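Local coordinates for protein transcription factor GAMBIF1 (Anopheles gambiae, PDB 1BVO) that binds DNA through the Rel homology specificity domain that forms this chain, and probably activates transcription by RNA polymerase II as a Dorsal-like immune factor, at residues Ile43-Tyr48 against Val86-Thr91; Ala52-Ser57 against Tyr95-Leu100; Cys79-Cys84 against Leu114-Glu119; Asp123-Gly128 against Arg144-Val149. All coordinates share one frame; numbering follows the deposited sequence.

In the fold
The four contacts surround one five-stranded antiparallel sheet of the immunoglobulin-like sandwich that forms this Rel specificity domain. Interactions 1 and 2 lie on its inner face, with centres about 10 Å apart, and pack it against the three-stranded sheet that holds strands 42-46 and 94-96. Interactions 3 and 4, with centres about 12 Å apart, lie on the outer face. There helix 107-120 and the loop after it pack on the sheet. Along the chain interactions 1, 2 and 3 interlace; interaction 4 opens after all of them close. Strands 52-59, 83-87 and 142-152 thus carry side chains into the sandwich and out toward the helix side.

Interaction 1. Residues Ile43-Tyr48 against Val86-Thr91; sequences IQVHGY and VEINST
No flat group lies between Ile-43, Val-45 and Ile-88, which meet as aliphatic chains. The flat groups of strand 42-46 belong to Gln-44 and His-46. Gln-44 OE1 sits over one face of the His-46 ring, 3.4 Å above its plane and shifted toward the rim. This ring also stacks with Tyr-2, and its NE2 is hydrogen-bonded to Glu-4. The contact itself belongs to the immunoglobulin-like beta sandwich of the Rel homology domain. Strand 42-46 comes from the three-stranded sheet. Ile-88 lies where the chain of strand 83-87 pairs with strand 52-59 in the five-stranded sheet; its backbone N is hydrogen-bonded to Ala-52 O.

Ile-88 serves both partners with a single methyl, CD1. Val-45 reaches it with CG2, and Ile-88 CD1 lies 3.7 Å from Val-45 CG2. The two isoleucine chains cross at about a right angle, their terminal methyls touching, with Ile-43 CD1 4.0 Å from Ile-88 CD1. In Ile-43 a chi1 of 60° tucks CG1 in by both main-chain neighbours of CA, and the extended chi2 carries CD1 to Ile-88. All three residues are buried. Val-54 and Val-149 add further methyls around Ile-43, and Phe-147 packs on it as well. This is plain hydrophobic packing between two sheets, about 18 Å at the nearest atom from the bound DNA.

Just after Ile-88 the chain makes an Asx turn. Asn-89 OD1 accepts from Thr-91 N at 2.8 Å, with an N-H...O angle of 154°, and also from Thr-92 N.

Interaction 2. Residues Ala52-Ser57 against Tyr95-Leu100; sequences AVVVVS and YTFNNL
The backbones that carry Val-54, Val-56, Phe-97 and Leu-100 run in the same direction but stay well apart. The CA atoms of Val-54 and Tyr-95 are 9.0 Å apart, and those of Val-56 and Leu-100 are 9.3 Å apart. This is the spacing of two layers of a sandwich, filled by side chains. Residues 52-57 are regular strand, so Val-54 and Val-56 point the same way, toward residues 95-100.

Phe-97 supplies most of the contacts. Its CG lies anti to the carbonyl carbon (chi1 -61°), and the CE2 and CZ end of the ring meets both valines. Val-54 CG1 meets the ring at its edge, in plane, 3.8 Å from Phe-97 CZ. Val-56 CG2 comes in obliquely, 3.5 Å from Phe-97 CE2 and as far from CZ. Over one face of the ring, Tyr-95 CD1 stands above the centre. Leu-100 adds a looser touch: its CD2 is 4.3 Å from Val-56 CG1.

All four touching residues are buried. Strand 52-59 lies between strands 83-87 and 142-152, and Phe-147 of the latter strand meets the Phe-97 ring with the planes at about 45°. Strand 94-96 pairs with strand 42-46 in the opposing sheet.

Interaction 3. Residues Cys79-Cys84 against Leu114-Glu119; sequences CKKGVC and LRLRQE
Van der Waals contacts join Val-83 to Arg-117 and Lys-81 to Leu-116. Val-83 CG2 lies 3.9 Å from Arg-117 CD, and the two side chains cross at a slant. Lys-81 lays its end across Leu-116 at about a right angle. It is the ammonium end that rests there: Leu-116 CD2 is 3.7 Å from Lys-81 NZ and 4.0 Å from Lys-81 CE. The lysine chain bends at chi2 and chi4 to get there. Ile-120 also packs on both Lys-81 and Val-83.

Hydrogen bonds shape each side separately. Residues 80 to 83 form a type I' beta turn, with Lys-81 and Gly-82 at positive phi. Lys-80 and Val-83 close it with backbone N-to-O bonds in both directions. Cys-79 and Cys-84, on the two arms of this hairpin, form a disulfide. On the helix, the bends of Arg-117 at chi2 and chi3 lay CD and NE beside Val-83 CG2. They also turn the guanidinium to backbone oxygens outside this contact: NH1 to His-69 O and NH2 to His-71 O.

Charged groups on exposed residues lie beside the contact. Arg-115 NH2 and Glu-119 OE2 form a salt bridge of 2.9 Å, one turn apart on helix 107-120. The arginine meets this oxygen from above the carboxylate plane. Lys-81 NZ is 5.3 Å from Glu-119 OE1, not in contact; it may feel some attraction, offset in part by Arg-115 nearby.

Hairpin and helix thus touch by van der Waals contact alone, even where a charged end is involved, and the polar bonds lie elsewhere.

Interaction 4. Residues Asp123-Gly128 against Arg144-Val149; sequences DPFRTG and RLCFQV
The sulfur of Cys-146 touches two ring side chains of the loop, Pro-124 and Phe-125. Cys-146 SG lies 3.5 Å from Pro-124 CB and 3.6 Å from Pro-124 CG. It is also 4.0 Å from Phe-125 CE1. With Cys-146 SG 5.1 Å from the centre of the Phe-125 ring and 59° off its normal, this is an oblique sulfur-aromatic contact. A chi1 of -167° sends the sulfur out from strand 142-152 toward the loop.

Gln-148 points the same way. Its side chain crosses the Pro-124 ring at about a right angle. Gln-148 NE2 is 3.7 Å from Pro-124 CA, and Gln-148 OE1 is 3.9 Å from Pro-124 CG. Both residues face outward from the five-stranded sheet of the immunoglobulin-like domain, where the loop after helix 107-120 lies.

Asp-123 to Arg-126 form a type I beta turn. Asp-123 OD2 accepts from Gly-128 N at 2.7 Å and from Thr-127 N at 3.0 Å, both on its syn side. Phe-125 also meets the ring of His-66.

The sheet thus offers a sulfur and an amide to the proline, all in van der Waals contact. The Asp-123 bonds brace the turn that places Pro-124 and Phe-125 on the sheet.

Interaction 1. Residues Ile43-Tyr48 against Val86-Thr91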
loop_
_atom_site.group_PDB
_atom_site.type_symbol
_atom_site.label_atom_id
_atom_site.label_comp_id
_atom_site.label_asym_id
_atom_site.label_seq_id
_atom_site.Cartn_x
_atom_site.Cartn_y
_atom_site.Cartn_z
ATOM N N ILE C 43 -4.240 -15.906 32.385
ATOM C CA ILE C 43 -3.216 -15.741 33.390
ATOM C C ILE C 43 -3.844 -15.986 34.758
ATOM O O ILE C 43 -5.075 -16.081 34.891
ATOM C CB ILE C 43 -2.579 -14.335 33.326
ATOM C CG1 ILE C 43 -3.638 -13.259 33.566
ATOM C CG2 ILE C 43 -1.894 -14.135 31.985
ATOM C CD1 ILE C 43 -3.061 -11.893 33.828
ATOM N N GLN C 44 -2.984 -16.054 35.766
ATOM C CA GLN C 44 -3.396 -16.335 37.120
ATOM C C GLN C 44 -2.357 -15.735 38.035
ATOM O O GLN C 44 -1.182 -16.067 37.935
ATOM C CB GLN C 44 -3.380 -17.849 37.296
ATOM C CG GLN C 44 -4.614 -18.457 37.910
ATOM C CD GLN C 44 -4.666 -18.258 39.399
ATOM O OE1 GLN C 44 -3.649 -18.368 40.096
ATOM N NE2 GLN C 44 -5.856 -17.989 39.906
ATOM N N VAL C 45 -2.757 -14.826 38.902
ATOM C CA VAL C 45 -1.804 -14.241 39.822
ATOM C C VAL C 45 -1.653 -15.168 41.008
ATOM O O VAL C 45 -2.587 -15.872 41.373
ATOM C CB VAL C 45 -2.247 -12.865 40.328
ATOM C CG1 VAL C 45 -1.259 -12.325 41.340
ATOM C CG2 VAL C 45 -2.400 -11.918 39.164
ATOM N N HIS C 46 -0.453 -15.222 41.561
ATOM C CA HIS C 46 -0.196 -16.050 42.725
ATOM C C HIS C 46 0.365 -15.152 43.800
ATOM O O HIS C 46 0.885 -14.079 43.513
ATOM C CB HIS C 46 0.834 -17.129 42.413
ATOM C CG HIS C 46 0.364 -18.145 41.420
ATOM N ND1 HIS C 46 -0.444 -19.206 41.769
ATOM C CD2 HIS C 46 0.627 -18.282 40.105
ATOM C CE1 HIS C 46 -0.653 -19.957 40.702
ATOM N NE2 HIS C 46 -0.013 -19.425 39.684
ATOM N N GLY C 47 0.295 -15.621 45.036
ATOM C CA GLY C 47 0.808 -14.869 46.162
ATOM C C GLY C 47 0.006 -13.653 46.585
ATOM O O GLY C 47 0.392 -12.987 47.546
ATOM N N TYR C 48 -1.129 -13.387 45.942
ATOM C CA TYR C 48 -1.903 -12.208 46.307
ATOM C C TYR C 48 -3.374 -12.267 45.902
ATOM O O TYR C 48 -3.740 -12.877 44.891
ATOM C CB TYR C 48 -1.224 -10.953 45.720
ATOM C CG TYR C 48 -2.017 -9.653 45.744
ATOM C CD1 TYR C 48 -2.959 -9.373 44.752
ATOM C CD2 TYR C 48 -1.761 -8.664 46.696
ATOM C CE1 TYR C 48 -3.609 -8.145 44.696
ATOM C CE2 TYR C 48 -2.413 -7.426 46.651
ATOM C CZ TYR C 48 -3.330 -7.175 45.644
ATOM O OH TYR C 48 -3.963 -5.958 45.565
ATOM N N VAL C 86 -7.189 -4.491 31.393
ATOM C CA VAL C 86 -8.385 -4.995 32.075
ATOM C C VAL C 86 -8.124 -5.307 33.556
ATOM O O VAL C 86 -7.002 -5.638 33.938
ATOM C CB VAL C 86 -8.974 -6.273 31.406
ATOM C CG1 VAL C 86 -9.430 -5.975 29.994
ATOM C CG2 VAL C 86 -7.976 -7.414 31.435
ATOM N N GLU C 87 -9.169 -5.195 34.378
ATOM C CA GLU C 87 -9.064 -5.492 35.805
ATOM C C GLU C 87 -9.375 -6.964 36.077
ATOM O O GLU C 87 -10.364 -7.511 35.569
ATOM C CB GLU C 87 -9.986 -4.595 36.637
ATOM C CG GLU C 87 -9.858 -4.858 38.135
ATOM C CD GLU C 87 -10.561 -3.822 39.017
ATOM O OE1 GLU C 87 -11.222 -2.893 38.500
ATOM O OE2 GLU C 87 -10.429 -3.942 40.251
ATOM N N ILE C 88 -8.504 -7.588 36.866
ATOM C CA ILE C 88 -8.583 -9.003 37.245
ATOM C C ILE C 88 -9.601 -9.286 38.358
ATOM O O ILE C 88 -9.788 -8.471 39.268
ATOM C CB ILE C 88 -7.180 -9.527 37.739
ATOM C CG1 ILE C 88 -6.105 -9.347 36.663
ATOM C CG2 ILE C 88 -7.241 -10.984 38.103
ATOM C CD1 ILE C 88 -4.841 -10.184 36.927
ATOM N N ASN C 89 -10.261 -10.441 38.269
ATOM C CA ASN C 89 -11.218 -10.887 39.281
ATOM C C ASN C 89 -10.468 -10.838 40.610
ATOM O O ASN C 89 -9.497 -11.565 40.800
ATOM C CB ASN C 89 -11.664 -12.324 38.974
ATOM C CG ASN C 89 -12.662 -12.867 39.986
ATOM O OD1 ASN C 89 -12.362 -12.999 41.173
ATOM N ND2 ASN C 89 -13.852 -13.197 39.516
ATOM N N SER C 90 -10.920 -9.978 41.517
ATOM C CA SER C 90 -10.292 -9.792 42.817
ATOM C C SER C 90 -10.321 -10.958 43.809
ATOM O O SER C 90 -9.746 -10.859 44.898
ATOM C CB SER C 90 -10.815 -8.508 43.476
ATOM O OG SER C 90 -12.096 -8.126 42.995
ATOM N N THR C 91 -10.937 -12.072 43.439
ATOM C CA THR C 91 -10.975 -13.223 44.329
ATOM C C THR C 91 -10.347 -14.442 43.661
ATOM O O THR C 91 -9.460 -15.082 44.224
ATOM C CB THR C 91 -12.404 -13.541 44.820
ATOM O OG1 THR C 91 -12.885 -12.440 45.607
ATOM C CG2 THR C 91 -12.419 -14.812 45.678
#

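Interaction 2. Residues Ala52-Ser57 against Tyr95-Leu100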
loop_
_atom_site.group_PDB
_atom_site.type_symbol
_atom_site.label_atom_id
_atom_site.label_comp_id
_atom_site.label_asym_id
_atom_site.label_seq_id
_atom_site.Cartn_x
_atom_site.Cartn_y
_atom_site.Cartn_z
ATOM N N ALA C 52 -6.371 -5.814 41.154
ATOM C CA ALA C 52 -5.203 -5.887 40.294
ATOM C C ALA C 52 -5.587 -5.857 38.841
ATOM O O ALA C 52 -6.412 -6.638 38.378
ATOM C CB ALA C 52 -4.378 -7.128 40.593
ATOM N N VAL C 53 -4.983 -4.925 38.128
ATOM C CA VAL C 53 -5.256 -4.781 36.721
ATOM C C VAL C 53 -4.133 -5.416 35.927
ATOM O O VAL C 53 -3.091 -5.796 36.486
ATOM C CB VAL C 53 -5.424 -3.301 36.365
ATOM C CG1 VAL C 53 -6.612 -2.737 37.122
ATOM C CG2 VAL C 53 -4.161 -2.528 36.728
ATOM N N VAL C 54 -4.358 -5.598 34.636
ATOM C CA VAL C 54 -3.353 -6.184 33.783
ATOM C C VAL C 54 -3.316 -5.431 32.471
ATOM O O VAL C 54 -4.340 -5.023 31.927
ATOM C CB VAL C 54 -3.628 -7.676 33.525
ATOM C CG1 VAL C 54 -4.781 -7.854 32.543
ATOM C CG2 VAL C 54 -2.375 -8.371 33.012
ATOM N N VAL C 55 -2.100 -5.168 32.026
ATOM C CA VAL C 55 -1.854 -4.483 30.773
ATOM C C VAL C 55 -1.228 -5.493 29.843
ATOM O O VAL C 55 -0.210 -6.124 30.165
ATOM C CB VAL C 55 -0.853 -3.336 30.938
ATOM C CG1 VAL C 55 -0.522 -2.720 29.579
ATOM C CG2 VAL C 55 -1.415 -2.289 31.872
ATOM N N VAL C 56 -1.836 -5.661 28.687
ATOM C CA VAL C 56 -1.333 -6.587 27.710
ATOM C C VAL C 56 -0.941 -5.767 26.493
ATOM O O VAL C 56 -1.638 -4.819 26.121
ATOM C CB VAL C 56 -2.398 -7.619 27.312
ATOM C CG1 VAL C 56 -1.786 -8.675 26.403
ATOM C CG2 VAL C 56 -3.001 -8.249 28.546
ATOM N N SER C 57 0.237 -6.062 25.955
ATOM C CA SER C 57 0.715 -5.387 24.756
ATOM C C SER C 57 1.669 -6.333 24.049
ATOM O O SER C 57 2.091 -7.343 24.619
ATOM C CB SER C 57 1.401 -4.053 25.073
ATOM O OG SER C 57 2.637 -4.222 25.738
ATOM N N TYR C 95 -7.819 -14.216 34.746
ATOM C CA TYR C 95 -8.496 -13.525 33.683
ATOM C C TYR C 95 -8.237 -14.365 32.480
ATOM O O TYR C 95 -7.168 -14.959 32.341
ATOM C CB TYR C 95 -7.966 -12.106 33.471
ATOM C CG TYR C 95 -8.884 -11.256 32.645
ATOM C CD1 TYR C 95 -8.909 -11.372 31.257
ATOM C CD2 TYR C 95 -9.758 -10.345 33.244
ATOM C CE1 TYR C 95 -9.775 -10.614 30.485
ATOM C CE2 TYR C 95 -10.629 -9.579 32.491
ATOM C CZ TYR C 95 -10.633 -9.718 31.107
ATOM O OH TYR C 95 -11.480 -8.969 30.328
ATOM N N THR C 96 -9.225 -14.412 31.613
ATOM C CA THR C 96 -9.141 -15.196 30.417
ATOM C C THR C 96 -9.446 -14.205 29.302
ATOM O O THR C 96 -10.452 -13.483 29.359
ATOM C CB THR C 96 -10.145 -16.348 30.561
ATOM O OG1 THR C 96 -9.699 -17.206 31.627
ATOM C CG2 THR C 96 -10.276 -17.148 29.294
ATOM N N PHE C 97 -8.495 -14.063 28.378
ATOM C CA PHE C 97 -8.643 -13.136 27.270
ATOM C C PHE C 97 -9.397 -13.819 26.156
ATOM O O PHE C 97 -8.813 -14.553 25.363
ATOM C CB PHE C 97 -7.279 -12.646 26.803
ATOM C CG PHE C 97 -6.522 -11.926 27.868
ATOM C CD1 PHE C 97 -5.709 -12.617 28.759
ATOM C CD2 PHE C 97 -6.701 -10.561 28.037
ATOM C CE1 PHE C 97 -5.079 -11.954 29.805
ATOM C CE2 PHE C 97 -6.074 -9.884 29.078
ATOM C CZ PHE C 97 -5.267 -10.583 29.967
ATOM N N ASN C 98 -10.699 -13.580 26.096
ATOM C CA ASN C 98 -11.519 -14.209 25.082
ATOM C C ASN C 98 -11.681 -13.352 23.828
ATOM O O ASN C 98 -12.111 -13.855 22.787
ATOM C CB ASN C 98 -12.873 -14.584 25.661
ATOM C CG ASN C 98 -13.510 -13.434 26.363
ATOM O OD1 ASN C 98 -14.270 -12.681 25.763
ATOM N ND2 ASN C 98 -13.104 -13.206 27.604
ATOM N N ASN C 99 -11.367 -12.060 23.929
ATOM C CA ASN C 99 -11.429 -11.173 22.762
ATOM C C ASN C 99 -10.158 -10.329 22.749
ATOM O O ASN C 99 -10.111 -9.242 23.332
ATOM C CB ASN C 99 -12.691 -10.289 22.744
ATOM C CG ASN C 99 -13.037 -9.772 21.322
ATOM O OD1 ASN C 99 -13.714 -8.752 21.169
ATOM N ND2 ASN C 99 -12.612 -10.490 20.297
ATOM N N LEU C 100 -9.101 -10.925 22.201
ATOM C CA LEU C 100 -7.781 -10.309 22.074
ATOM C C LEU C 100 -7.335 -10.578 20.635
ATOM O O LEU C 100 -7.102 -11.736 20.244
ATOM C CB LEU C 100 -6.787 -10.956 23.054
ATOM C CG LEU C 100 -5.586 -10.160 23.597
ATOM C CD1 LEU C 100 -6.074 -8.953 24.374
ATOM C CD2 LEU C 100 -4.773 -11.072 24.489
#

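Interaction 3. Residues Cys79-Cys84 against Leu114-Glu119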
loop_
_atom_site.group_PDB
_atom_site.type_symbol
_atom_site.label_atom_id
_atom_site.label_comp_id
_atom_site.label_asym_id
_atom_site.label_seq_id
_atom_site.Cartn_x
_atom_site.Cartn_y
_atom_site.Cartn_z
ATOM N N CYS C 79 -9.124 -2.607 25.143
ATOM C CA CYS C 79 -8.113 -2.186 24.190
ATOM C C CYS C 79 -8.215 -0.747 23.713
ATOM O O CYS C 79 -9.177 -0.360 23.047
ATOM C CB CYS C 79 -8.120 -3.147 23.002
ATOM S SG CYS C 79 -7.510 -4.798 23.419
ATOM N N LYS C 80 -7.190 0.032 24.029
ATOM C CA LYS C 80 -7.090 1.437 23.652
ATOM C C LYS C 80 -5.628 1.732 23.298
ATOM O O LYS C 80 -4.710 1.390 24.049
ATOM C CB LYS C 80 -7.555 2.334 24.811
ATOM C CG LYS C 80 -7.212 3.829 24.642
ATOM C CD LYS C 80 -7.802 4.736 25.734
ATOM C CE LYS C 80 -9.218 5.228 25.367
ATOM N NZ LYS C 80 -9.480 6.637 25.837
ATOM N N LYS C 81 -5.426 2.347 22.134
ATOM C CA LYS C 81 -4.095 2.691 21.650
ATOM C C LYS C 81 -3.190 1.452 21.518
ATOM O O LYS C 81 -2.013 1.470 21.897
ATOM C CB LYS C 81 -3.472 3.779 22.539
ATOM C CG LYS C 81 -3.864 5.201 22.172
ATOM C CD LYS C 81 -2.610 6.003 21.819
ATOM C CE LYS C 81 -2.879 7.475 21.489
ATOM N NZ LYS C 81 -3.321 7.708 20.081
ATOM N N GLY C 82 -3.763 0.383 20.963
ATOM C CA GLY C 82 -3.041 -0.861 20.738
ATOM C C GLY C 82 -2.656 -1.609 21.991
ATOM O O GLY C 82 -2.127 -2.728 21.952
ATOM N N VAL C 83 -2.908 -0.967 23.113
ATOM C CA VAL C 83 -2.608 -1.529 24.397
ATOM C C VAL C 83 -3.932 -1.892 24.963
ATOM O O VAL C 83 -4.920 -1.193 24.783
ATOM C CB VAL C 83 -1.912 -0.518 25.263
ATOM C CG1 VAL C 83 -1.949 -0.935 26.721
ATOM C CG2 VAL C 83 -0.479 -0.383 24.792
ATOM N N CYS C 84 -3.948 -2.975 25.701
ATOM C CA CYS C 84 -5.186 -3.452 26.232
ATOM C C CYS C 84 -5.082 -3.656 27.731
ATOM O O CYS C 84 -4.320 -4.490 28.198
ATOM C CB CYS C 84 -5.517 -4.730 25.482
ATOM S SG CYS C 84 -6.893 -5.589 26.080
ATOM N N LEU C 114 5.346 2.914 16.955
ATOM C CA LEU C 114 6.254 2.846 18.091
ATOM C C LEU C 114 6.354 4.215 18.735
ATOM O O LEU C 114 6.596 4.335 19.933
ATOM C CB LEU C 114 7.632 2.387 17.644
ATOM C CG LEU C 114 7.678 0.898 17.317
ATOM C CD1 LEU C 114 9.054 0.531 16.806
ATOM C CD2 LEU C 114 7.325 0.100 18.563
ATOM N N ARG C 115 6.142 5.244 17.921
ATOM C CA ARG C 115 6.168 6.621 18.391
ATOM C C ARG C 115 5.070 6.673 19.457
ATOM O O ARG C 115 5.342 6.972 20.616
ATOM C CB ARG C 115 5.846 7.578 17.230
ATOM C CG ARG C 115 6.099 9.069 17.495
ATOM C CD ARG C 115 5.134 9.953 16.710
ATOM N NE ARG C 115 4.057 10.494 17.549
ATOM C CZ ARG C 115 2.751 10.339 17.319
ATOM N NH1 ARG C 115 2.329 9.644 16.260
ATOM N NH2 ARG C 115 1.862 10.867 18.173
ATOM N N LEU C 116 3.866 6.248 19.076
ATOM C CA LEU C 116 2.712 6.232 19.979
ATOM C C LEU C 116 2.854 5.328 21.207
ATOM O O LEU C 116 2.455 5.723 22.303
ATOM C CB LEU C 116 1.422 5.900 19.207
ATOM C CG LEU C 116 0.873 6.999 18.289
ATOM C CD1 LEU C 116 -0.153 6.435 17.313
ATOM C CD2 LEU C 116 0.261 8.113 19.127
ATOM N N ARG C 117 3.411 4.129 21.044
ATOM C CA ARG C 117 3.585 3.225 22.184
ATOM C C ARG C 117 4.383 3.987 23.254
ATOM O O ARG C 117 4.077 3.889 24.436
ATOM C CB ARG C 117 4.303 1.932 21.752
ATOM C CG ARG C 117 4.325 0.790 22.807
ATOM C CD ARG C 117 2.951 0.143 23.036
ATOM N NE ARG C 117 2.263 -0.175 21.776
ATOM C CZ ARG C 117 2.556 -1.204 20.981
ATOM N NH1 ARG C 117 3.533 -2.045 21.315
ATOM N NH2 ARG C 117 1.902 -1.341 19.820
ATOM N N GLN C 118 5.323 4.830 22.820
ATOM C CA GLN C 118 6.144 5.634 23.735
ATOM C C GLN C 118 5.339 6.690 24.508
ATOM O O GLN C 118 5.525 6.842 25.715
ATOM C CB GLN C 118 7.316 6.304 22.988
ATOM C CG GLN C 118 8.312 7.050 23.909
ATOM C CD GLN C 118 9.542 7.605 23.191
ATOM O OE1 GLN C 118 10.681 7.271 23.543
ATOM N NE2 GLN C 118 9.326 8.489 22.218
ATOM N N GLU C 119 4.456 7.409 23.806
ATOM C CA GLU C 119 3.580 8.457 24.374
ATOM C C GLU C 119 2.762 7.808 25.501
ATOM O O GLU C 119 2.790 8.244 26.652
ATOM C CB GLU C 119 2.634 9.006 23.266
ATOM C CG GLU C 119 2.587 10.565 23.079
ATOM C CD GLU C 119 1.691 11.058 21.908
ATOM O OE1 GLU C 119 0.451 10.857 21.949
ATOM O OE2 GLU C 119 2.225 11.666 20.942
#

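Interaction 4. Residues Asp123-Gly128 against Arg144-Val149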
loop_
_atom_site.group_PDB
_atom_site.type_symbol
_atom_site.label_atom_id
_atom_site.label_comp_id
_atom_site.label_asym_id
_atom_site.label_seq_id
_atom_site.Cartn_x
_atom_site.Cartn_y
_atom_site.Cartn_z
ATOM N N ASP C 123 6.325 0.263 28.032
ATOM C CA ASP C 123 7.603 -0.323 27.723
ATOM C C ASP C 123 7.863 -1.283 28.851
ATOM O O ASP C 123 8.448 -0.927 29.872
ATOM C CB ASP C 123 8.687 0.746 27.663
ATOM C CG ASP C 123 10.056 0.168 27.347
ATOM O OD1 ASP C 123 10.226 -1.071 27.312
ATOM O OD2 ASP C 123 10.987 0.970 27.146
ATOM N N PRO C 124 7.405 -2.522 28.688
ATOM C CA PRO C 124 7.562 -3.568 29.690
ATOM C C PRO C 124 8.967 -3.762 30.233
ATOM O O PRO C 124 9.193 -3.669 31.438
ATOM C CB PRO C 124 7.069 -4.816 28.958
ATOM C CG PRO C 124 6.042 -4.275 28.010
ATOM C CD PRO C 124 6.746 -3.055 27.481
ATOM N N PHE C 125 9.912 -4.035 29.345
ATOM C CA PHE C 125 11.272 -4.307 29.778
ATOM C C PHE C 125 12.312 -3.176 29.837
ATOM O O PHE C 125 13.497 -3.448 30.043
ATOM C CB PHE C 125 11.802 -5.507 28.988
ATOM C CG PHE C 125 10.988 -6.748 29.169
ATOM C CD1 PHE C 125 9.891 -7.013 28.354
ATOM C CD2 PHE C 125 11.303 -7.655 30.178
ATOM C CE1 PHE C 125 9.122 -8.173 28.542
ATOM C CE2 PHE C 125 10.544 -8.806 30.375
ATOM C CZ PHE C 125 9.448 -9.066 29.555
ATOM N N ARG C 126 11.868 -1.920 29.755
ATOM C CA ARG C 126 12.777 -0.764 29.799
ATOM C C ARG C 126 13.811 -0.981 28.720
ATOM O O ARG C 126 14.991 -1.214 28.959
ATOM C CB ARG C 126 13.403 -0.617 31.187
ATOM C CG ARG C 126 12.385 -0.192 32.236
ATOM C CD ARG C 126 12.832 -0.511 33.652
ATOM N NE ARG C 126 11.828 -0.038 34.617
ATOM C CZ ARG C 126 12.098 0.713 35.685
ATOM N NH1 ARG C 126 13.351 1.087 35.934
ATOM N NH2 ARG C 126 11.111 1.119 36.487
ATOM N N THR C 127 13.318 -0.839 27.506
ATOM C CA THR C 127 14.050 -1.059 26.284
ATOM C C THR C 127 14.185 0.230 25.468
ATOM O O THR C 127 15.062 0.344 24.594
ATOM C CB THR C 127 13.247 -2.127 25.518
ATOM O OG1 THR C 127 13.868 -3.407 25.668
ATOM C CG2 THR C 127 13.084 -1.773 24.063
ATOM N N GLY C 128 13.341 1.210 25.768
ATOM C CA GLY C 128 13.364 2.454 25.033
ATOM C C GLY C 128 12.933 2.184 23.605
ATOM O O GLY C 128 12.678 1.046 23.219
ATOM N N ARG C 144 4.690 -11.526 20.810
ATOM C CA ARG C 144 4.409 -12.246 22.032
ATOM C C ARG C 144 3.536 -11.249 22.790
ATOM O O ARG C 144 3.614 -10.028 22.573
ATOM C CB ARG C 144 5.654 -12.523 22.850
ATOM C CG ARG C 144 6.736 -13.350 22.216
ATOM C CD ARG C 144 7.836 -13.477 23.266
ATOM N NE ARG C 144 9.086 -14.058 22.806
ATOM C CZ ARG C 144 9.468 -15.297 23.072
ATOM N NH1 ARG C 144 8.695 -16.093 23.797
ATOM N NH2 ARG C 144 10.643 -15.727 22.633
ATOM N N LEU C 145 2.626 -11.776 23.589
ATOM C CA LEU C 145 1.742 -10.943 24.378
ATOM C C LEU C 145 2.496 -10.677 25.663
ATOM O O LEU C 145 3.122 -11.585 26.234
ATOM C CB LEU C 145 0.449 -11.699 24.689
ATOM C CG LEU C 145 -0.362 -12.087 23.455
ATOM C CD1 LEU C 145 -1.522 -12.979 23.845
ATOM C CD2 LEU C 145 -0.839 -10.834 22.757
ATOM N N CYS C 146 2.473 -9.434 26.111
ATOM C CA CYS C 146 3.148 -9.099 27.350
ATOM C C CYS C 146 2.098 -8.783 28.406
ATOM O O CYS C 146 1.179 -7.982 28.163
ATOM C CB CYS C 146 4.064 -7.907 27.180
ATOM S SG CYS C 146 5.181 -7.706 28.593
ATOM N N PHE C 147 2.194 -9.445 29.554
ATOM C CA PHE C 147 1.233 -9.216 30.615
ATOM C C PHE C 147 1.881 -8.491 31.779
ATOM O O PHE C 147 2.632 -9.081 32.544
ATOM C CB PHE C 147 0.636 -10.537 31.103
ATOM C CG PHE C 147 -0.046 -11.341 30.018
ATOM C CD1 PHE C 147 -1.379 -11.132 29.715
ATOM C CD2 PHE C 147 0.654 -12.302 29.305
ATOM C CE1 PHE C 147 -2.008 -11.868 28.707
ATOM C CE2 PHE C 147 0.045 -13.039 28.303
ATOM C CZ PHE C 147 -1.295 -12.823 28.002
ATOM N N GLN C 148 1.642 -7.194 31.883
ATOM C CA GLN C 148 2.191 -6.456 33.010
ATOM C C GLN C 148 1.084 -6.353 34.028
ATOM O O GLN C 148 0.051 -5.715 33.762
ATOM C CB GLN C 148 2.587 -5.052 32.640
ATOM C CG GLN C 148 3.836 -4.928 31.866
ATOM C CD GLN C 148 3.947 -3.548 31.373
ATOM O OE1 GLN C 148 3.196 -3.141 30.469
ATOM N NE2 GLN C 148 4.787 -2.757 32.031
ATOM N N VAL C 149 1.278 -6.968 35.188
ATOM C CA VAL C 149 0.262 -6.924 36.222
ATOM C C VAL C 149 0.617 -5.881 37.273
ATOM O O VAL C 149 1.795 -5.701 37.610
ATOM C CB VAL C 149 0.043 -8.321 36.855
ATOM C CG1 VAL C 149 -0.574 -8.199 38.240
ATOM C CG2 VAL C 149 -0.874 -9.148 35.968
#